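Local coordinates for hypothetical protein (Parabacteroides merdae, PDB 4OO3), which is a putative oxidoreductase that probably binds a nicotinamide adenine dinucleotide cofactor in its Rossmann-fold domain, its substrate and reaction being unknown, at residues Y42-I56 / W69-M83. Residues are numbered along the deposited sequence; the frame is centred on the assembly and turned at random.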
loop_
_atom_site.group_PDB
_atom_site.type_symbol
_atom_site.label_atom_id
_atom_site.label_comp_id
_atom_site.label_asym_id
_atom_site.label_seq_id
_atom_site.Cartn_x
_atom_site.Cartn_y
_atom_site.Cartn_z
ATOM N N TYR A 42 -23.630 -1.576 -1.834
ATOM C CA TYR A 42 -24.231 -0.631 -2.772
ATOM C C TYR A 42 -23.265 -0.412 -3.928
ATOM O O TYR A 42 -22.110 -0.025 -3.718
ATOM C CB TYR A 42 -24.502 0.712 -2.091
ATOM C CG TYR A 42 -25.441 0.609 -0.918
ATOM C CD1 TYR A 42 -24.968 0.245 0.327
ATOM C CD2 TYR A 42 -26.799 0.858 -1.062
ATOM C CE1 TYR A 42 -25.814 0.135 1.413
ATOM C CE2 TYR A 42 -27.662 0.754 0.025
ATOM C CZ TYR A 42 -27.153 0.387 1.259
ATOM O OH TYR A 42 -27.963 0.275 2.352
ATOM N N ALA A 43 -23.738 -0.622 -5.144
ATOM C CA ALA A 43 -22.862 -0.552 -6.300
ATOM C C ALA A 43 -23.652 -0.396 -7.580
ATOM O O ALA A 43 -24.800 -0.814 -7.648
ATOM C CB ALA A 43 -22.014 -1.816 -6.376
ATOM N N PRO A 44 -23.032 0.193 -8.611
ATOM C CA PRO A 44 -23.679 0.081 -9.908
ATOM C C PRO A 44 -23.684 -1.384 -10.345
ATOM O O PRO A 44 -22.856 -2.178 -9.879
ATOM C CB PRO A 44 -22.791 0.933 -10.818
ATOM C CG PRO A 44 -21.442 0.872 -10.184
ATOM C CD PRO A 44 -21.677 0.766 -8.706
ATOM N N THR A 45 -24.624 -1.743 -11.209
ATOM C CA THR A 45 -24.660 -3.083 -11.783
ATOM C C THR A 45 -23.396 -3.279 -12.604
ATOM O O THR A 45 -22.818 -2.313 -13.083
ATOM C CB THR A 45 -25.868 -3.266 -12.721
ATOM O OG1 THR A 45 -25.819 -2.268 -13.746
ATOM C CG2 THR A 45 -27.190 -3.140 -11.963
ATOM N N GLY A 46 -22.958 -4.521 -12.761
ATOM C CA GLY A 46 -21.861 -4.816 -13.670
ATOM C C GLY A 46 -20.805 -5.760 -13.147
ATOM O O GLY A 46 -20.940 -6.348 -12.081
ATOM N N PHE A 47 -19.749 -5.888 -13.938
ATOM C CA PHE A 47 -18.643 -6.796 -13.682
ATOM C C PHE A 47 -18.038 -6.646 -12.284
ATOM O O PHE A 47 -17.866 -7.639 -11.572
ATOM C CB PHE A 47 -17.566 -6.560 -14.746
ATOM C CG PHE A 47 -16.314 -7.366 -14.545
ATOM C CD1 PHE A 47 -16.269 -8.703 -14.913
ATOM C CD2 PHE A 47 -15.178 -6.779 -14.007
ATOM C CE1 PHE A 47 -15.119 -9.447 -14.732
ATOM C CE2 PHE A 47 -14.023 -7.515 -13.822
ATOM C CZ PHE A 47 -13.990 -8.851 -14.187
ATOM N N ASP A 48 -17.718 -5.412 -11.901
ATOM C CA ASP A 48 -16.979 -5.156 -10.657
ATOM C C ASP A 48 -17.684 -5.729 -9.428
ATOM O O ASP A 48 -17.078 -6.478 -8.670
ATOM C CB ASP A 48 -16.719 -3.656 -10.463
ATOM C CG ASP A 48 -15.731 -3.080 -11.480
ATOM O OD1 ASP A 48 -14.914 -3.822 -12.065
ATOM O OD2 ASP A 48 -15.769 -1.855 -11.687
ATOM N N VAL A 49 -18.961 -5.396 -9.240
ATOM C CA VAL A 49 -19.731 -5.928 -8.095
ATOM C C VAL A 49 -19.966 -7.444 -8.180
ATOM O O VAL A 49 -19.917 -8.125 -7.163
ATOM C CB VAL A 49 -21.086 -5.198 -7.890
ATOM C CG1 VAL A 49 -22.055 -5.479 -9.038
ATOM C CG2 VAL A 49 -21.717 -5.593 -6.557
ATOM N N ASP A 50 -20.222 -7.963 -9.381
ATOM C CA ASP A 50 -20.406 -9.407 -9.576
ATOM C C ASP A 50 -19.165 -10.171 -9.147
ATOM O O ASP A 50 -19.259 -11.217 -8.504
ATOM C CB ASP A 50 -20.714 -9.746 -11.041
ATOM C CG ASP A 50 -22.052 -9.192 -11.516
ATOM O OD1 ASP A 50 -22.887 -8.796 -10.676
ATOM O OD2 ASP A 50 -22.265 -9.160 -12.749
ATOM N N GLU A 51 -17.998 -9.651 -9.514
ATOM C CA GLU A 51 -16.739 -10.269 -9.115
ATOM C C GLU A 51 -16.526 -10.189 -7.611
ATOM O O GLU A 51 -16.012 -11.126 -7.006
ATOM C CB GLU A 51 -15.563 -9.618 -9.837
ATOM C CG GLU A 51 -15.538 -9.912 -11.319
ATOM C CD GLU A 51 -15.393 -11.387 -11.598
ATOM O OE1 GLU A 51 -14.322 -11.933 -11.284
ATOM O OE2 GLU A 51 -16.349 -11.995 -12.121
ATOM N N HIS A 52 -16.921 -9.074 -7.005
ATOM C CA HIS A 52 -16.810 -8.943 -5.562
ATOM C C HIS A 52 -17.679 -9.981 -4.864
ATOM O O HIS A 52 -17.226 -10.647 -3.930
ATOM C CB HIS A 52 -17.201 -7.544 -5.091
ATOM C CG HIS A 52 -17.352 -7.447 -3.610
ATOM N ND1 HIS A 52 -16.276 -7.308 -2.763
ATOM C CD2 HIS A 52 -18.448 -7.521 -2.820
ATOM C CE1 HIS A 52 -16.703 -7.287 -1.514
ATOM N NE2 HIS A 52 -18.018 -7.410 -1.521
ATOM N N LEU A 53 -18.926 -10.113 -5.313
ATOM C CA LEU A 53 -19.864 -11.053 -4.702
ATOM C C LEU A 53 -19.401 -12.503 -4.834
ATOM O O LEU A 53 -19.576 -13.285 -3.902
ATOM C CB LEU A 53 -21.272 -10.884 -5.290
ATOM C CG LEU A 53 -21.961 -9.543 -4.996
ATOM C CD1 LEU A 53 -23.343 -9.515 -5.627
ATOM C CD2 LEU A 53 -22.044 -9.273 -3.502
ATOM N N LYS A 54 -18.813 -12.854 -5.980
ATOM C CA LYS A 54 -18.186 -14.184 -6.166
ATOM C C LYS A 54 -17.129 -14.488 -5.112
ATOM O O LYS A 54 -17.082 -15.590 -4.577
ATOM C CB LYS A 54 -17.519 -14.299 -7.534
ATOM C CG LYS A 54 -18.454 -14.618 -8.686
ATOM C CD LYS A 54 -17.692 -15.338 -9.791
ATOM C CE LYS A 54 -18.407 -15.263 -11.128
ATOM N NZ LYS A 54 -18.190 -13.944 -11.785
ATOM N N ARG A 55 -16.273 -13.511 -4.830
ATOM C CA ARG A 55 -15.197 -13.694 -3.865
ATOM C C ARG A 55 -15.745 -13.966 -2.479
ATOM O O ARG A 55 -15.272 -14.866 -1.789
ATOM C CB ARG A 55 -14.296 -12.467 -3.825
ATOM C CG ARG A 55 -13.474 -12.281 -5.085
ATOM C CD ARG A 55 -12.865 -10.897 -5.155
ATOM N NE ARG A 55 -12.331 -10.657 -6.492
ATOM C CZ ARG A 55 -12.533 -9.566 -7.227
ATOM N NH1 ARG A 55 -13.235 -8.527 -6.773
ATOM N NH2 ARG A 55 -11.995 -9.505 -8.438
ATOM N N ILE A 56 -16.753 -13.195 -2.081
ATOM C CA ILE A 56 -17.397 -13.392 -0.778
ATOM C C ILE A 56 -18.008 -14.785 -0.658
ATOM O O ILE A 56 -17.883 -15.434 0.380
ATOM C CB ILE A 56 -18.528 -12.382 -0.513
ATOM C CG1 ILE A 56 -18.016 -10.936 -0.575
ATOM C CG2 ILE A 56 -19.172 -12.668 0.841
ATOM C CD1 ILE A 56 -16.914 -10.601 0.413
ATOM N N TRP A 69 -21.038 -14.819 5.625
ATOM C CA TRP A 69 -21.487 -13.462 5.314
ATOM C C TRP A 69 -22.834 -13.475 4.619
ATOM O O TRP A 69 -23.067 -14.286 3.722
ATOM C CB TRP A 69 -20.493 -12.729 4.420
ATOM C CG TRP A 69 -19.129 -12.668 4.987
ATOM C CD1 TRP A 69 -18.023 -13.298 4.512
ATOM C CD2 TRP A 69 -18.714 -11.949 6.156
ATOM N NE1 TRP A 69 -16.944 -13.012 5.301
ATOM C CE2 TRP A 69 -17.336 -12.187 6.319
ATOM C CE3 TRP A 69 -19.370 -11.121 7.068
ATOM C CZ2 TRP A 69 -16.597 -11.629 7.365
ATOM C CZ3 TRP A 69 -18.639 -10.570 8.106
ATOM C CH2 TRP A 69 -17.261 -10.825 8.244
ATOM N N ASN A 70 -23.715 -12.574 5.052
ATOM C CA ASN A 70 -24.990 -12.339 4.396
ATOM C C ASN A 70 -24.936 -11.017 3.638
ATOM O O ASN A 70 -25.046 -9.939 4.233
ATOM C CB ASN A 70 -26.107 -12.307 5.425
ATOM C CG ASN A 70 -27.456 -12.036 4.808
ATOM O OD1 ASN A 70 -27.714 -12.395 3.661
ATOM N ND2 ASN A 70 -28.333 -11.403 5.574
ATOM N N GLU A 71 -24.748 -11.102 2.327
ATOM C CA GLU A 71 -24.590 -9.917 1.502
ATOM C C GLU A 71 -25.960 -9.384 1.083
ATOM O O GLU A 71 -26.638 -9.965 0.241
ATOM C CB GLU A 71 -23.725 -10.238 0.284
ATOM C CG GLU A 71 -22.339 -10.766 0.633
ATOM C CD GLU A 71 -21.410 -9.691 1.153
ATOM O OE1 GLU A 71 -21.186 -8.697 0.434
ATOM O OE2 GLU A 71 -20.880 -9.853 2.271
ATOM N N ILE A 72 -26.372 -8.287 1.711
ATOM C CA ILE A 72 -27.609 -7.614 1.361
ATOM C C ILE A 72 -27.276 -6.574 0.303
ATOM O O ILE A 72 -26.744 -5.515 0.613
ATOM C CB ILE A 72 -28.249 -6.945 2.587
ATOM C CG1 ILE A 72 -28.493 -7.988 3.687
ATOM C CG2 ILE A 72 -29.554 -6.275 2.194
ATOM C CD1 ILE A 72 -28.643 -7.403 5.074
ATOM N N VAL A 73 -27.603 -6.884 -0.944
ATOM C CA VAL A 73 -27.084 -6.150 -2.093
ATOM C C VAL A 73 -28.098 -5.172 -2.670
ATOM O O VAL A 73 -29.278 -5.487 -2.796
ATOM C CB VAL A 73 -26.665 -7.127 -3.206
ATOM C CG1 VAL A 73 -26.140 -6.371 -4.427
ATOM C CG2 VAL A 73 -25.631 -8.119 -2.677
ATOM N N TYR A 74 -27.616 -3.980 -3.007
ATOM C CA TYR A 74 -28.365 -3.026 -3.806
ATOM C C TYR A 74 -27.528 -2.592 -5.001
ATOM O O TYR A 74 -26.435 -2.028 -4.831
ATOM C CB TYR A 74 -28.727 -1.781 -3.010
ATOM C CG TYR A 74 -29.514 -0.827 -3.865
ATOM C CD1 TYR A 74 -30.898 -0.941 -3.961
ATOM C CD2 TYR A 74 -28.875 0.149 -4.631
ATOM C CE1 TYR A 74 -31.628 -0.084 -4.763
ATOM C CE2 TYR A 74 -29.596 1.007 -5.436
ATOM C CZ TYR A 74 -30.971 0.884 -5.499
ATOM O OH TYR A 74 -31.701 1.721 -6.294
ATOM N N THR A 75 -28.037 -2.839 -6.206
ATOM C CA THR A 75 -27.376 -2.342 -7.404
ATOM C C THR A 75 -28.308 -1.412 -8.166
ATOM O O THR A 75 -29.495 -1.683 -8.302
ATOM C CB THR A 75 -26.849 -3.486 -8.301
ATOM O OG1 THR A 75 -27.919 -4.364 -8.666
ATOM C CG2 THR A 75 -25.783 -4.283 -7.569
ATOM N N GLY A 76 -27.757 -0.303 -8.637
ATOM C CA GLY A 76 -28.512 0.710 -9.360
ATOM C C GLY A 76 -27.660 1.949 -9.577
ATOM O O GLY A 76 -26.632 2.117 -8.924
ATOM N N ASP A 77 -28.076 2.809 -10.500
ATOM C CA ASP A 77 -27.374 4.076 -10.750
ATOM C C ASP A 77 -27.278 4.943 -9.492
ATOM O O ASP A 77 -26.303 5.667 -9.305
ATOM C CB ASP A 77 -28.086 4.885 -11.841
ATOM C CG ASP A 77 -28.037 4.216 -13.201
ATOM O OD1 ASP A 77 -26.961 3.714 -13.598
ATOM O OD2 ASP A 77 -29.085 4.212 -13.882
ATOM N N ASP A 78 -28.288 4.856 -8.634
ATOM C CA ASP A 78 -28.365 5.677 -7.431
ATOM C C ASP A 78 -27.780 4.991 -6.195
ATOM O O ASP A 78 -28.223 5.260 -5.074
ATOM C CB ASP A 78 -29.830 6.049 -7.164
ATOM C CG ASP A 78 -30.723 4.825 -6.923
ATOM O OD1 ASP A 78 -30.300 3.683 -7.215
ATOM O OD2 ASP A 78 -31.859 5.013 -6.453
ATOM N N TYR A 79 -26.795 4.113 -6.394
ATOM C CA TYR A 79 -26.217 3.325 -5.292
ATOM C C TYR A 79 -25.723 4.196 -4.125
ATOM O O TYR A 79 -26.012 3.886 -2.965
ATOM C CB TYR A 79 -25.092 2.390 -5.793
ATOM C CG TYR A 79 -23.915 3.102 -6.439
ATOM C CD1 TYR A 79 -22.822 3.513 -5.678
ATOM C CD2 TYR A 79 -23.901 3.367 -7.805
ATOM C CE1 TYR A 79 -21.759 4.171 -6.259
ATOM C CE2 TYR A 79 -22.842 4.027 -8.396
ATOM C CZ TYR A 79 -21.775 4.423 -7.621
ATOM O OH TYR A 79 -20.734 5.076 -8.211
ATOM N N LEU A 80 -25.014 5.290 -4.428
ATOM C CA LEU A 80 -24.456 6.165 -3.388
ATOM C C LEU A 80 -25.564 6.884 -2.640
ATOM O O LEU A 80 -25.573 6.931 -1.416
ATOM C CB LEU A 80 -23.495 7.200 -3.982
ATOM C CG LEU A 80 -22.818 8.141 -2.977
ATOM C CD1 LEU A 80 -21.856 7.386 -2.075
ATOM C CD2 LEU A 80 -22.099 9.261 -3.702
ATOM N N GLU A 81 -26.479 7.460 -3.404
ATOM C CA GLU A 81 -27.664 8.116 -2.872
ATOM C C GLU A 81 -28.448 7.187 -1.924
ATOM O O GLU A 81 -28.880 7.625 -0.851
ATOM C CB GLU A 81 -28.514 8.601 -4.055
ATOM C CG GLU A 81 -29.852 9.238 -3.742
ATOM C CD GLU A 81 -30.572 9.673 -5.010
ATOM O OE1 GLU A 81 -30.010 10.507 -5.749
ATOM O OE2 GLU A 81 -31.691 9.182 -5.274
ATOM N N LYS A 82 -28.600 5.913 -2.304
ATOM C CA LYS A 82 -29.315 4.920 -1.470
ATOM C C LYS A 82 -28.558 4.575 -0.192
ATOM O O LYS A 82 -29.150 4.469 0.877
ATOM C CB LYS A 82 -29.607 3.624 -2.249
ATOM C CG LYS A 82 -30.915 3.640 -3.021
ATOM C CD LYS A 82 -32.120 3.488 -2.103
ATOM C CE LYS A 82 -33.419 3.835 -2.814
ATOM N NZ LYS A 82 -33.765 2.846 -3.876
HETATM N N MSE A 83 -27.253 4.385 -0.308
HETATM C CA MSE A 83 -26.413 4.088 0.850
HETATM C C MSE A 83 -26.522 5.170 1.890
HETATM O O MSE A 83 -26.718 4.896 3.074
HETATM C CB MSE A 83 -24.961 3.960 0.409
HETATM C CG MSE A 83 -24.114 3.318 1.498
HETATM SE SE MSE A 83 -23.079 4.717 2.415
HETATM C CE MSE A 83 -21.523 4.417 1.272
HETATM O O HOH W 1 -26.619 2.181 4.074
HETATM O O HOH W 2 -19.158 -6.970 0.900
#
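The ring of Tyr42 lies face-on against helix 79-86: selenomethionine Met83 sets CB 3.7 Å from the ring centroid, 15° off its normal, while CB of Tyr74 leans on Tyr42 CD2. With CG anti to its carbonyl carbon (chi1 -60°), the Tyr42 ring is laid over Met83 CA and CB; a water bridges its OH to Met83 O, and Glu86 also bonds the hydroxyl. Cut back to alanine, this position would probably leave Met83 without its aromatic cover, and Glu86 and the bridging water each without the hydroxyl they bond. Nearby, Pro44 CD sits over one face of the Tyr79 ring, 3.6 Å from its centroid, and Tyr104 holds Tyr79 OH. The parallel strands 38-43 and 70-75 pair through Ala43 N to Tyr74 O (3.1 Å) and Gly76 N to Ala43 O (3.2 Å). Across the other sheet face, Leu53 CD2 meets Val73 CG2 tip to tip at 3.9 Å. Ile56 CG2 packs on Trp69 CB and the Glu71 carboxylate, whose OE1 reaches His52 NE2 through a water lying in the imidazole plane. Helix 47-56 runs nearly antiparallel (162°) to strand 70-75; with strand 38-43 they make the beta-alpha-beta crossover leading to the edge strand of the Rossmann-fold sheet.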